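Side-chain contacts in NleG5-1 effector (Enterobacteria phage YYZ-2008, PDB 5VGC), which probably acts as a ubiquitin-protein transferase of the RING/U-box clan, and binds calcium ions: residues A[4-9]-A[15-20]; A[144-149]-A[170-175]; A[134-139]-A[208-213]; A[84-89]-A[93-98]. The protein carries 1 engineered substitution. All blocks are in the same frame, centred on the assembly; numbering follows the deposited sequence.

Contact 1: A[4-9]-A[15-20]; sequences VDLTPY and SFLSDI
Ser18 N donates a nearly straight hydrogen bond of 2.8 Å to Tyr9 O, pinning the end of the short 3-10 turn of 7-9 to the loop that runs toward helix 22-34. Tyr9 N is in turn bonded to Leu6 O, which fixes the turn that presents this carbonyl. Beside the bond, Leu17 CB lies 3.4 Å from Tyr9 O. The phenol ring is the broad surface of the contact: the side chains of Tyr9 and Ile20 cross at about a right angle, and Ile20 CG1 sits over one ring face, 4.0 Å from the centroid and 20° off the normal, a CH-pi contact. Tyr9 CG stands beside its own backbone N (chi1 -52°), which carries the ring over Ile20. The forked end of Leu6 reaches both Leu17 and Ile20, with CD1 4.4 Å from Leu17 CD1 and CD2 4.3 Å from Ile20 CD1. Branched aliphatics suit this place, since Leu17 also packs on Leu41 and meets Tyr77 and His80 of helix 68-85, and Ile20 meets Leu25. Backbone bonds join Val4 and Leu6 to Arg40, so the N-terminal arm lies along edge strand 37-41 of the three-stranded antiparallel sheet, Leu6 packing on Ile39 and Leu41.

Contact 2: A[144-149]-A[170-175]; sequences PVTLCE and KMALIH
Val145 and Ala172 meet through methyl groups: Ala172 CB lies 4.0 Å from Val145 CG1, and Val145 CB is equally near. With CG1 anti to the backbone N (chi1 180°), the valine holds that branch against the first turn of helix 170-178. Thr146 adds a looser touch from the same loop, its CG2 4.5 Å from Ala172 CB. Alanine suits the helix face because a single methyl lets the loop come close, the CA atoms of Val145 and Ala172 being 6.6 Å apart. The other branch of Thr146 works within its own segment: OG1 accepts a weak hydrogen bond of 3.3 Å from Cys148 N, the link of an ST turn, leaving CG2 for the helix. Farther out, Thr146 touches Asp169, and Pro144 packs on Met166 and Tyr168 of the preceding strand. Other residues of the helix seat it on the sheet and helix 111-125: Leu173 packs on Val154, Met156 and Ile122, and Lys170 forms a salt bridge with Glu123. A loop beside the helix after hairpin 152-169 is consistent with the RING/U-box fold, in whose relatives the corresponding loop and helix, with a second loop, form the E2-binding groove; a like role here is probable.

Contact 3: A[134-139]-A[208-213]; sequences LQVPES and GNFVLK
Val136 and Phe210 supply the nearest apolar contact: Val136 CG1 reaches the far end of the ring, 3.8 Å from Phe210 CZ and 4.1 Å from Phe210 CE1. The methyl comes in obliquely, and the two side chains cross at about a right angle. Leu134 contributes CD1 at 4.3 Å from the same CZ, so two aliphatic residues on either side of Gln135 in the sequence meet one ring corner. Phenylalanine suits the strand position because its length spans a wide gap, the CA atoms of Val136 and Phe210 being 9.1 Å apart. Phe210 CG stands anti to its carbonyl carbon (chi1 -70°), bringing the ring end nearer the loop although CB points to the side. Among aromatic contacts, the ring also meets that of Phe155, with planes at about 55°. Backbone bonding sets the base of the ring: Phe210 pairs with Cys165, while Gly208, at positive phi, forms a G1 beta bulge with Asn209 opposite Asp204. On the loop side, Leu134 O takes a weak hydrogen bond from Arg141 NH2. With no hydrogen bond between the segments, cohesion is dispersive and hydrophobic: aliphatic branches packed against the end of an aromatic ring, tying the loop to the last strand.

Contact 4: A[84-89]-A[93-98]; sequences TLNHGS and REVTVL
The turn joining helix 68-85 to helix 92-102 brings Asn86 and the backbone O of Ser89 near Val95 and Glu94. Asn86 is the first residue to leave helical geometry after the earlier helix, its psi swinging to 155°. Across the turn its ND2 comes only to 4.5 Å from Val95 CG2, a loose van der Waals approach of an amide to a methyl. The amide is engaged at both ends by other residues: OD1 accepts from Phe57 N and ND2 bonds Leu90 O, so asparagine, donor and acceptor on one short arm, suits a buried corner. With CG beside the backbone N (chi1 -69°), ND2 comes within reach of Leu90 O and near the valine methyl. The remaining approach is between two acceptors, Ser89 O and Glu94 OE1, 4.4 Å apart and not bonded to each other. Arg83 NH1 reconciles them, giving a hydrogen bond to Ser89 O and a salt bridge to Glu94 OE1; OE1 also accepts from Thr91 N, just ahead of helix 92-102. Such company would be expected to stabilise the ionised carboxylate. Ser89 N is held weakly by Asn86 O. Val95 packs on Met51 and Tyr56, and with Leu98 on Leu110 of the second subunit; His87 stacks on Tyr113 of that subunit. The contact is thus a loosely packed loop connection between two consecutive helices, built round a buried asparagine and lying beside the subunit interface.

How the contacts relate
Contacts 1 and 4 lie on one side of the chain's centre, 2 and 3 on the other, with contact 1 about 73 Å from contact 3 between centres. Helix 68-85 serves both of the first pair, which are partly buried: it carries segment 84-89 of contact 4 and receives Leu17 of contact 1. Contacts 2 and 3 both lie in the RING-clan region; contact 3 includes a strand of its sheet, contact 2 a helix packed on that sheet. Contact 3 is buried and wholly apolar, while contact 2 is a thinner methyl contact near the surface. Contact 1 alone has a hydrogen bond between its segments. Contact 4 depends on polar partners outside its segments and is the one touched by the second subunit.

Contact 1: A[4-9]-A[15-20]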
loop_
_atom_site.group_PDB
_atom_site.type_symbol
_atom_site.label_atom_id
_atom_site.label_comp_id
_atom_site.label_asym_id
_atom_site.label_seq_id
_atom_site.Cartn_x
_atom_site.Cartn_y
_atom_site.Cartn_z
ATOM N N VAL A 4 -36.896 12.235 8.562
ATOM C CA VAL A 4 -36.547 13.444 7.745
ATOM C C VAL A 4 -37.173 13.343 6.345
ATOM O O VAL A 4 -37.081 12.304 5.706
ATOM C CB VAL A 4 -35.007 13.634 7.635
ATOM C CG1 VAL A 4 -34.665 14.828 6.744
ATOM C CG2 VAL A 4 -34.374 13.785 9.014
ATOM N N ASP A 5 -37.799 14.430 5.880
ATOM C CA ASP A 5 -38.334 14.498 4.507
ATOM C C ASP A 5 -37.592 15.526 3.646
ATOM O O ASP A 5 -37.312 16.649 4.084
ATOM C CB ASP A 5 -39.844 14.780 4.501
ATOM C CG ASP A 5 -40.191 16.207 4.872
ATOM O OD1 ASP A 5 -39.646 16.710 5.877
ATOM O OD2 ASP A 5 -41.015 16.827 4.156
ATOM N N LEU A 6 -37.277 15.118 2.420
ATOM C CA LEU A 6 -36.584 15.962 1.452
ATOM C C LEU A 6 -37.416 16.297 0.207
ATOM O O LEU A 6 -36.914 16.978 -0.699
ATOM C CB LEU A 6 -35.256 15.308 1.052
ATOM C CG LEU A 6 -34.295 15.031 2.210
ATOM C CD1 LEU A 6 -33.044 14.328 1.698
ATOM C CD2 LEU A 6 -33.936 16.312 2.952
ATOM N N THR A 7 -38.676 15.852 0.168
ATOM C CA THR A 7 -39.615 16.224 -0.903
ATOM C C THR A 7 -39.608 17.741 -1.176
ATOM O O THR A 7 -39.505 18.139 -2.342
ATOM C CB THR A 7 -41.062 15.736 -0.626
ATOM O OG1 THR A 7 -41.038 14.428 -0.034
ATOM C CG2 THR A 7 -41.877 15.708 -1.916
ATOM N N PRO A 8 -39.691 18.587 -0.111
ATOM C CA PRO A 8 -39.447 20.031 -0.257
ATOM C C PRO A 8 -38.334 20.440 -1.243
ATOM O O PRO A 8 -38.515 21.402 -1.997
ATOM C CB PRO A 8 -39.049 20.462 1.169
ATOM C CG PRO A 8 -39.671 19.460 2.081
ATOM C CD PRO A 8 -40.137 18.282 1.267
ATOM N N TYR A 9 -37.216 19.712 -1.233
ATOM C CA TYR A 9 -36.062 20.034 -2.075
ATOM C C TYR A 9 -36.060 19.324 -3.440
ATOM O O TYR A 9 -35.105 19.498 -4.195
ATOM C CB TYR A 9 -34.764 19.741 -1.309
ATOM C CG TYR A 9 -34.697 20.395 0.058
ATOM C CD1 TYR A 9 -35.134 19.725 1.199
ATOM C CD2 TYR A 9 -34.190 21.683 0.212
ATOM C CE1 TYR A 9 -35.077 20.317 2.452
ATOM C CE2 TYR A 9 -34.132 22.289 1.466
ATOM C CZ TYR A 9 -34.567 21.599 2.583
ATOM O OH TYR A 9 -34.511 22.176 3.831
ATOM N N SER A 15 -32.174 14.655 -12.040
ATOM C CA SER A 15 -31.799 13.663 -11.006
ATOM C C SER A 15 -31.150 14.241 -9.726
ATOM O O SER A 15 -30.680 13.473 -8.872
ATOM C CB SER A 15 -30.926 12.567 -11.620
ATOM O OG SER A 15 -30.102 13.072 -12.651
ATOM N N PHE A 16 -31.150 15.566 -9.570
ATOM C CA PHE A 16 -30.690 16.220 -8.326
ATOM C C PHE A 16 -31.796 17.018 -7.597
ATOM O O PHE A 16 -32.808 17.389 -8.162
ATOM C CB PHE A 16 -29.469 17.112 -8.589
ATOM C CG PHE A 16 -29.657 18.107 -9.700
ATOM C CD1 PHE A 16 -30.164 19.369 -9.436
ATOM C CD2 PHE A 16 -29.321 17.781 -11.009
ATOM C CE1 PHE A 16 -30.330 20.290 -10.456
ATOM C CE2 PHE A 16 -29.484 18.693 -12.037
ATOM C CZ PHE A 16 -29.993 19.951 -11.762
ATOM N N LEU A 17 -31.550 17.258 -6.317
ATOM C CA LEU A 17 -32.358 18.082 -5.441
ATOM C C LEU A 17 -31.715 19.467 -5.282
ATOM O O LEU A 17 -30.510 19.658 -5.579
ATOM C CB LEU A 17 -32.429 17.447 -4.045
ATOM C CG LEU A 17 -32.677 15.952 -3.906
ATOM C CD1 LEU A 17 -32.451 15.542 -2.458
ATOM C CD2 LEU A 17 -34.083 15.585 -4.327
ATOM N N SER A 18 -32.519 20.407 -4.776
ATOM C CA SER A 18 -32.072 21.780 -4.522
ATOM C C SER A 18 -31.119 21.873 -3.333
ATOM O O SER A 18 -30.993 20.922 -2.545
ATOM C CB SER A 18 -33.273 22.691 -4.248
ATOM O OG SER A 18 -34.160 22.710 -5.347
ATOM N N ASP A 19 -30.474 23.037 -3.215
ATOM C CA ASP A 19 -29.485 23.325 -2.164
ATOM C C ASP A 19 -30.066 23.129 -0.748
ATOM O O ASP A 19 -30.736 24.012 -0.198
ATOM C CB ASP A 19 -28.936 24.764 -2.349
ATOM C CG ASP A 19 -27.624 25.020 -1.600
ATOM O OD1 ASP A 19 -27.195 24.174 -0.782
ATOM O OD2 ASP A 19 -27.026 26.092 -1.841
ATOM N N ILE A 20 -29.797 21.954 -0.180
ATOM C CA ILE A 20 -30.218 21.593 1.186
ATOM C C ILE A 20 -29.371 22.353 2.237
ATOM O O ILE A 20 -28.161 22.521 2.040
ATOM C CB ILE A 20 -30.102 20.054 1.398
ATOM C CG1 ILE A 20 -31.097 19.303 0.513
ATOM C CG2 ILE A 20 -30.345 19.630 2.857
ATOM C CD1 ILE A 20 -30.836 17.815 0.428
#

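Contact 2: A[144-149]-A[170-175]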
loop_
_atom_site.group_PDB
_atom_site.type_symbol
_atom_site.label_atom_id
_atom_site.label_comp_id
_atom_site.label_asym_id
_atom_site.label_seq_id
_atom_site.Cartn_x
_atom_site.Cartn_y
_atom_site.Cartn_z
ATOM N N PRO A 144 3.610 -29.445 8.235
ATOM C CA PRO A 144 3.124 -28.493 9.268
ATOM C C PRO A 144 1.713 -27.964 9.025
ATOM O O PRO A 144 1.065 -27.534 9.981
ATOM C CB PRO A 144 4.136 -27.357 9.232
ATOM C CG PRO A 144 5.310 -27.874 8.476
ATOM C CD PRO A 144 4.772 -28.897 7.510
ATOM N N VAL A 145 1.238 -28.011 7.769
ATOM C CA VAL A 145 -0.110 -27.599 7.433
ATOM C C VAL A 145 -1.091 -28.763 7.612
ATOM O O VAL A 145 -2.025 -28.644 8.395
ATOM C CB VAL A 145 -0.171 -27.016 6.000
ATOM C CG1 VAL A 145 -1.587 -26.583 5.641
ATOM C CG2 VAL A 145 0.778 -25.835 5.866
ATOM N N THR A 146 -0.906 -29.874 6.903
ATOM C CA THR A 146 -1.885 -30.994 6.985
ATOM C C THR A 146 -1.792 -31.795 8.281
ATOM O O THR A 146 -2.756 -32.472 8.638
ATOM C CB THR A 146 -1.731 -32.020 5.854
ATOM O OG1 THR A 146 -0.381 -32.465 5.868
ATOM C CG2 THR A 146 -2.075 -31.406 4.513
ATOM N N LEU A 147 -0.644 -31.732 8.965
ATOM C CA LEU A 147 -0.360 -32.580 10.142
ATOM C C LEU A 147 -0.372 -34.089 9.785
ATOM O O LEU A 147 -0.709 -34.918 10.614
ATOM C CB LEU A 147 -1.310 -32.266 11.306
ATOM C CG LEU A 147 -1.459 -30.785 11.723
ATOM C CD1 LEU A 147 -2.550 -30.636 12.781
ATOM C CD2 LEU A 147 -0.160 -30.173 12.235
ATOM N N CYS A 148 0.006 -34.413 8.543
ATOM C CA CYS A 148 0.054 -35.785 8.036
ATOM C C CYS A 148 1.318 -35.975 7.243
ATOM O O CYS A 148 1.929 -35.024 6.825
ATOM C CB CYS A 148 -1.124 -36.055 7.102
ATOM S SG CYS A 148 -2.704 -36.094 7.917
ATOM N N GLU A 149 1.700 -37.219 7.025
ATOM C CA GLU A 149 2.765 -37.510 6.074
ATOM C C GLU A 149 2.163 -37.398 4.682
ATOM O O GLU A 149 1.208 -38.103 4.379
ATOM C CB GLU A 149 3.363 -38.903 6.293
ATOM C CG GLU A 149 4.577 -39.165 5.408
ATOM C CD GLU A 149 5.025 -40.591 5.435
ATOM O OE1 GLU A 149 5.298 -41.058 6.549
ATOM O OE2 GLU A 149 5.111 -41.246 4.356
ATOM N N LYS A 170 2.485 -31.082 -1.024
ATOM C CA LYS A 170 2.428 -30.361 -2.290
ATOM C C LYS A 170 1.131 -29.552 -2.445
ATOM O O LYS A 170 1.159 -28.331 -2.740
ATOM C CB LYS A 170 2.562 -31.362 -3.429
ATOM C CG LYS A 170 2.663 -30.759 -4.824
ATOM C CD LYS A 170 2.597 -31.864 -5.849
ATOM C CE LYS A 170 2.507 -31.259 -7.231
ATOM N NZ LYS A 170 2.210 -32.277 -8.267
ATOM N N MET A 171 0.003 -30.232 -2.238
ATOM C CA MET A 171 -1.321 -29.618 -2.336
ATOM C C MET A 171 -1.448 -28.431 -1.375
ATOM O O MET A 171 -2.041 -27.392 -1.732
ATOM C CB MET A 171 -2.433 -30.653 -2.064
ATOM C CG MET A 171 -2.531 -31.802 -3.079
ATOM S SD MET A 171 -3.765 -33.120 -2.790
ATOM C CE MET A 171 -2.961 -34.068 -1.500
ATOM N N ALA A 172 -0.883 -28.584 -0.168
ATOM C CA ALA A 172 -0.895 -27.522 0.836
ATOM C C ALA A 172 -0.065 -26.345 0.356
ATOM O O ALA A 172 -0.499 -25.197 0.455
ATOM C CB ALA A 172 -0.369 -28.025 2.163
ATOM N N LEU A 173 1.128 -26.631 -0.171
ATOM C CA LEU A 173 1.967 -25.543 -0.702
ATOM C C LEU A 173 1.272 -24.780 -1.862
ATOM O O LEU A 173 1.264 -23.520 -1.911
ATOM C CB LEU A 173 3.332 -26.080 -1.148
ATOM C CG LEU A 173 4.522 -25.164 -0.888
ATOM C CD1 LEU A 173 4.616 -24.829 0.595
ATOM C CD2 LEU A 173 5.781 -25.855 -1.391
ATOM N N ILE A 174 0.679 -25.561 -2.774
ATOM C CA ILE A 174 -0.136 -24.984 -3.841
ATOM C C ILE A 174 -1.265 -24.079 -3.285
ATOM O O ILE A 174 -1.494 -22.948 -3.801
ATOM C CB ILE A 174 -0.680 -26.059 -4.784
ATOM C CG1 ILE A 174 0.496 -26.603 -5.625
ATOM C CG2 ILE A 174 -1.782 -25.471 -5.706
ATOM C CD1 ILE A 174 0.188 -27.850 -6.427
ATOM N N HIS A 175 -1.945 -24.557 -2.244
ATOM C CA HIS A 175 -2.967 -23.774 -1.559
ATOM C C HIS A 175 -2.404 -22.499 -0.923
ATOM O O HIS A 175 -3.019 -21.434 -1.039
ATOM C CB HIS A 175 -3.666 -24.620 -0.504
ATOM C CG HIS A 175 -4.727 -23.892 0.256
ATOM N ND1 HIS A 175 -4.538 -23.438 1.543
ATOM C CD2 HIS A 175 -5.995 -23.560 -0.080
ATOM C CE1 HIS A 175 -5.642 -22.849 1.966
ATOM N NE2 HIS A 175 -6.543 -22.914 1.001
#

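Contact 3: A[134-139]-A[208-213]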
loop_
_atom_site.group_PDB
_atom_site.type_symbol
_atom_site.label_atom_id
_atom_site.label_comp_id
_atom_site.label_asym_id
_atom_site.label_seq_id
_atom_site.Cartn_x
_atom_site.Cartn_y
_atom_site.Cartn_z
ATOM N N LEU A 134 13.400 -41.582 3.189
ATOM C CA LEU A 134 13.949 -40.641 4.130
ATOM C C LEU A 134 14.119 -41.376 5.440
ATOM O O LEU A 134 13.165 -41.958 5.939
ATOM C CB LEU A 134 12.998 -39.458 4.330
ATOM C CG LEU A 134 12.511 -38.734 3.085
ATOM C CD1 LEU A 134 11.459 -37.745 3.491
ATOM C CD2 LEU A 134 13.657 -38.056 2.367
ATOM N N GLN A 135 15.333 -41.349 5.992
ATOM C CA GLN A 135 15.623 -41.952 7.297
ATOM C C GLN A 135 15.650 -40.840 8.350
ATOM O O GLN A 135 16.709 -40.311 8.684
ATOM C CB GLN A 135 16.943 -42.719 7.239
ATOM C CG GLN A 135 16.944 -43.901 6.269
ATOM C CD GLN A 135 16.262 -45.150 6.825
ATOM O OE1 GLN A 135 15.188 -45.081 7.428
ATOM N NE2 GLN A 135 16.890 -46.304 6.614
ATOM N N VAL A 136 14.467 -40.486 8.852
ATOM C CA VAL A 136 14.304 -39.387 9.794
ATOM C C VAL A 136 13.217 -39.720 10.807
ATOM O O VAL A 136 12.468 -40.677 10.624
ATOM C CB VAL A 136 13.918 -38.061 9.077
ATOM C CG1 VAL A 136 14.845 -37.797 7.896
ATOM C CG2 VAL A 136 12.457 -38.047 8.613
ATOM N N PRO A 137 13.114 -38.924 11.875
ATOM C CA PRO A 137 12.030 -39.174 12.802
ATOM C C PRO A 137 10.661 -38.724 12.301
ATOM O O PRO A 137 10.533 -37.794 11.481
ATOM C CB PRO A 137 12.438 -38.364 14.055
ATOM C CG PRO A 137 13.871 -38.008 13.852
ATOM C CD PRO A 137 13.997 -37.855 12.378
ATOM N N GLU A 138 9.647 -39.376 12.849
ATOM C CA GLU A 138 8.281 -39.207 12.397
ATOM C C GLU A 138 7.922 -37.715 12.276
ATOM O O GLU A 138 7.351 -37.305 11.269
ATOM C CB GLU A 138 7.308 -39.988 13.297
ATOM C CG GLU A 138 6.392 -40.941 12.530
ATOM C CD GLU A 138 5.073 -40.298 12.129
ATOM O OE1 GLU A 138 4.856 -40.046 10.914
ATOM O OE2 GLU A 138 4.252 -40.042 13.042
ATOM N N SER A 139 8.297 -36.903 13.264
ATOM C CA SER A 139 7.967 -35.491 13.251
ATOM C C SER A 139 8.411 -34.778 11.959
ATOM O O SER A 139 7.705 -33.871 11.506
ATOM C CB SER A 139 8.521 -34.774 14.499
ATOM O OG SER A 139 9.907 -34.521 14.380
ATOM N N GLY A 208 18.934 -31.889 13.967
ATOM C CA GLY A 208 17.571 -32.437 14.042
ATOM C C GLY A 208 16.609 -31.894 12.992
ATOM O O GLY A 208 15.402 -31.784 13.227
ATOM N N ASN A 209 17.157 -31.561 11.829
ATOM C CA ASN A 209 16.433 -30.884 10.775
ATOM C C ASN A 209 17.048 -31.234 9.440
ATOM O O ASN A 209 18.210 -31.672 9.354
ATOM C CB ASN A 209 16.483 -29.342 10.979
ATOM C CG ASN A 209 15.386 -28.823 11.901
ATOM O OD1 ASN A 209 14.222 -29.181 11.751
ATOM N ND2 ASN A 209 15.754 -27.968 12.859
ATOM N N PHE A 210 16.254 -31.040 8.389
ATOM C CA PHE A 210 16.766 -31.046 7.043
ATOM C C PHE A 210 17.527 -29.746 6.823
ATOM O O PHE A 210 16.951 -28.680 6.993
ATOM C CB PHE A 210 15.648 -31.123 6.036
ATOM C CG PHE A 210 14.922 -32.430 5.993
ATOM C CD1 PHE A 210 15.463 -33.508 5.329
ATOM C CD2 PHE A 210 13.660 -32.561 6.558
ATOM C CE1 PHE A 210 14.785 -34.724 5.252
ATOM C CE2 PHE A 210 12.965 -33.766 6.482
ATOM C CZ PHE A 210 13.529 -34.850 5.832
ATOM N N VAL A 211 18.809 -29.850 6.458
ATOM C CA VAL A 211 19.655 -28.694 6.147
ATOM C C VAL A 211 20.002 -28.703 4.668
ATOM O O VAL A 211 20.150 -29.784 4.067
ATOM C CB VAL A 211 20.958 -28.662 6.964
ATOM C CG1 VAL A 211 21.767 -27.397 6.676
ATOM C CG2 VAL A 211 20.655 -28.769 8.449
ATOM N N LEU A 212 20.102 -27.501 4.081
ATOM C CA LEU A 212 20.531 -27.338 2.693
ATOM C C LEU A 212 21.966 -27.840 2.507
ATOM O O LEU A 212 22.755 -27.827 3.453
ATOM C CB LEU A 212 20.459 -25.881 2.251
ATOM C CG LEU A 212 19.118 -25.174 2.061
ATOM C CD1 LEU A 212 19.275 -23.889 1.267
ATOM C CD2 LEU A 212 18.119 -26.073 1.371
ATOM N N LYS A 213 22.288 -28.281 1.288
ATOM C CA LYS A 213 23.604 -28.897 1.011
ATOM C C LYS A 213 24.723 -27.867 0.804
ATOM O O LYS A 213 24.491 -26.762 0.310
ATOM C CB LYS A 213 23.540 -29.871 -0.175
ATOM C CG LYS A 213 22.934 -31.229 0.169
ATOM C CD LYS A 213 23.259 -32.267 -0.898
ATOM C CE LYS A 213 22.563 -33.597 -0.651
ATOM N NZ LYS A 213 23.224 -34.402 0.411
#

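Contact 4: A[84-89]-A[93-98]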
loop_
_atom_site.group_PDB
_atom_site.type_symbol
_atom_site.label_atom_id
_atom_site.label_comp_id
_atom_site.label_asym_id
_atom_site.label_seq_id
_atom_site.Cartn_x
_atom_site.Cartn_y
_atom_site.Cartn_z
ATOM N N THR A 84 -24.160 14.205 -1.773
ATOM C CA THR A 84 -24.344 15.410 -0.977
ATOM C C THR A 84 -23.823 15.199 0.444
ATOM O O THR A 84 -23.137 16.063 0.978
ATOM C CB THR A 84 -25.819 15.876 -0.977
ATOM O OG1 THR A 84 -26.296 15.947 -2.329
ATOM C CG2 THR A 84 -25.953 17.237 -0.332
ATOM N N LEU A 85 -24.136 14.048 1.032
ATOM C CA LEU A 85 -23.601 13.682 2.359
ATOM C C LEU A 85 -22.083 13.388 2.439
ATOM O O LEU A 85 -21.417 13.843 3.367
ATOM C CB LEU A 85 -24.355 12.466 2.919
ATOM C CG LEU A 85 -25.822 12.690 3.254
ATOM C CD1 LEU A 85 -26.513 11.356 3.511
ATOM C CD2 LEU A 85 -25.934 13.600 4.464
ATOM N N ASN A 86 -21.544 12.631 1.488
ATOM C CA ASN A 86 -20.194 12.063 1.633
ATOM C C ASN A 86 -19.044 13.041 1.388
ATOM O O ASN A 86 -19.195 14.033 0.666
ATOM C CB ASN A 86 -20.041 10.856 0.695
ATOM C CG ASN A 86 -20.886 9.664 1.130
ATOM O OD1 ASN A 86 -21.313 9.566 2.284
ATOM N ND2 ASN A 86 -21.124 8.747 0.207
ATOM N N HIS A 87 -17.888 12.740 1.978
ATOM C CA HIS A 87 -16.666 13.501 1.710
ATOM C C HIS A 87 -16.212 13.225 0.274
ATOM O O HIS A 87 -16.312 12.089 -0.209
ATOM C CB HIS A 87 -15.535 13.131 2.660
ATOM C CG HIS A 87 -15.869 13.309 4.108
ATOM N ND1 HIS A 87 -15.722 14.505 4.781
ATOM C CD2 HIS A 87 -16.328 12.421 5.016
ATOM C CE1 HIS A 87 -16.092 14.347 6.037
ATOM N NE2 HIS A 87 -16.466 13.093 6.207
ATOM N N GLY A 88 -15.732 14.273 -0.395
ATOM C CA GLY A 88 -15.351 14.203 -1.804
ATOM C C GLY A 88 -16.496 14.052 -2.799
ATOM O O GLY A 88 -16.263 13.810 -3.973
ATOM N N SER A 89 -17.734 14.203 -2.332
ATOM C CA SER A 89 -18.923 14.043 -3.167
ATOM C C SER A 89 -18.949 12.677 -3.863
ATOM O O SER A 89 -19.376 12.545 -5.017
ATOM C CB SER A 89 -19.029 15.216 -4.165
ATOM O OG SER A 89 -18.810 16.466 -3.492
ATOM N N ARG A 93 -20.571 3.312 -3.562
ATOM C CA ARG A 93 -19.899 2.379 -4.471
ATOM C C ARG A 93 -18.432 2.814 -4.692
ATOM O O ARG A 93 -17.487 1.999 -4.564
ATOM C CB ARG A 93 -20.684 2.311 -5.775
ATOM C CG ARG A 93 -20.575 1.010 -6.561
ATOM C CD ARG A 93 -21.054 1.189 -7.995
ATOM N NE ARG A 93 -20.249 2.229 -8.640
ATOM C CZ ARG A 93 -19.038 2.071 -9.178
ATOM N NH1 ARG A 93 -18.434 3.133 -9.709
ATOM N NH2 ARG A 93 -18.427 0.880 -9.202
ATOM N N GLU A 94 -18.240 4.096 -4.996
ATOM C CA GLU A 94 -16.892 4.638 -5.231
ATOM C C GLU A 94 -16.025 4.505 -3.995
ATOM O O GLU A 94 -14.833 4.133 -4.073
ATOM C CB GLU A 94 -16.966 6.107 -5.668
ATOM C CG GLU A 94 -17.560 6.319 -7.057
ATOM C CD GLU A 94 -18.017 7.750 -7.317
ATOM O OE1 GLU A 94 -18.344 8.464 -6.339
ATOM O OE2 GLU A 94 -18.057 8.167 -8.504
ATOM N N VAL A 95 -16.641 4.796 -2.851
ATOM C CA VAL A 95 -15.989 4.628 -1.546
ATOM C C VAL A 95 -15.497 3.176 -1.407
ATOM O O VAL A 95 -14.301 2.937 -1.155
ATOM C CB VAL A 95 -16.941 5.016 -0.392
ATOM C CG1 VAL A 95 -16.335 4.680 0.969
ATOM C CG2 VAL A 95 -17.290 6.491 -0.451
ATOM N N THR A 96 -16.421 2.223 -1.603
ATOM C CA THR A 96 -16.062 0.812 -1.576
ATOM C C THR A 96 -14.912 0.500 -2.552
ATOM O O THR A 96 -13.972 -0.203 -2.178
ATOM C CB THR A 96 -17.283 -0.115 -1.838
ATOM O OG1 THR A 96 -18.208 -0.010 -0.746
ATOM C CG2 THR A 96 -16.880 -1.592 -2.016
ATOM N N VAL A 97 -14.971 1.018 -3.781
ATOM C CA VAL A 97 -13.861 0.752 -4.721
ATOM C C VAL A 97 -12.543 1.287 -4.158
ATOM O O VAL A 97 -11.501 0.587 -4.148
ATOM C CB VAL A 97 -14.144 1.340 -6.137
ATOM C CG1 VAL A 97 -12.903 1.331 -7.035
ATOM C CG2 VAL A 97 -15.278 0.567 -6.804
ATOM N N LEU A 98 -12.571 2.519 -3.672
ATOM C CA LEU A 98 -11.325 3.103 -3.148
ATOM C C LEU A 98 -10.775 2.301 -1.966
ATOM O O LEU A 98 -9.552 2.014 -1.890
ATOM C CB LEU A 98 -11.537 4.569 -2.753
ATOM C CG LEU A 98 -11.780 5.512 -3.919
ATOM C CD1 LEU A 98 -12.129 6.870 -3.365
ATOM C CD2 LEU A 98 -10.570 5.598 -4.842
#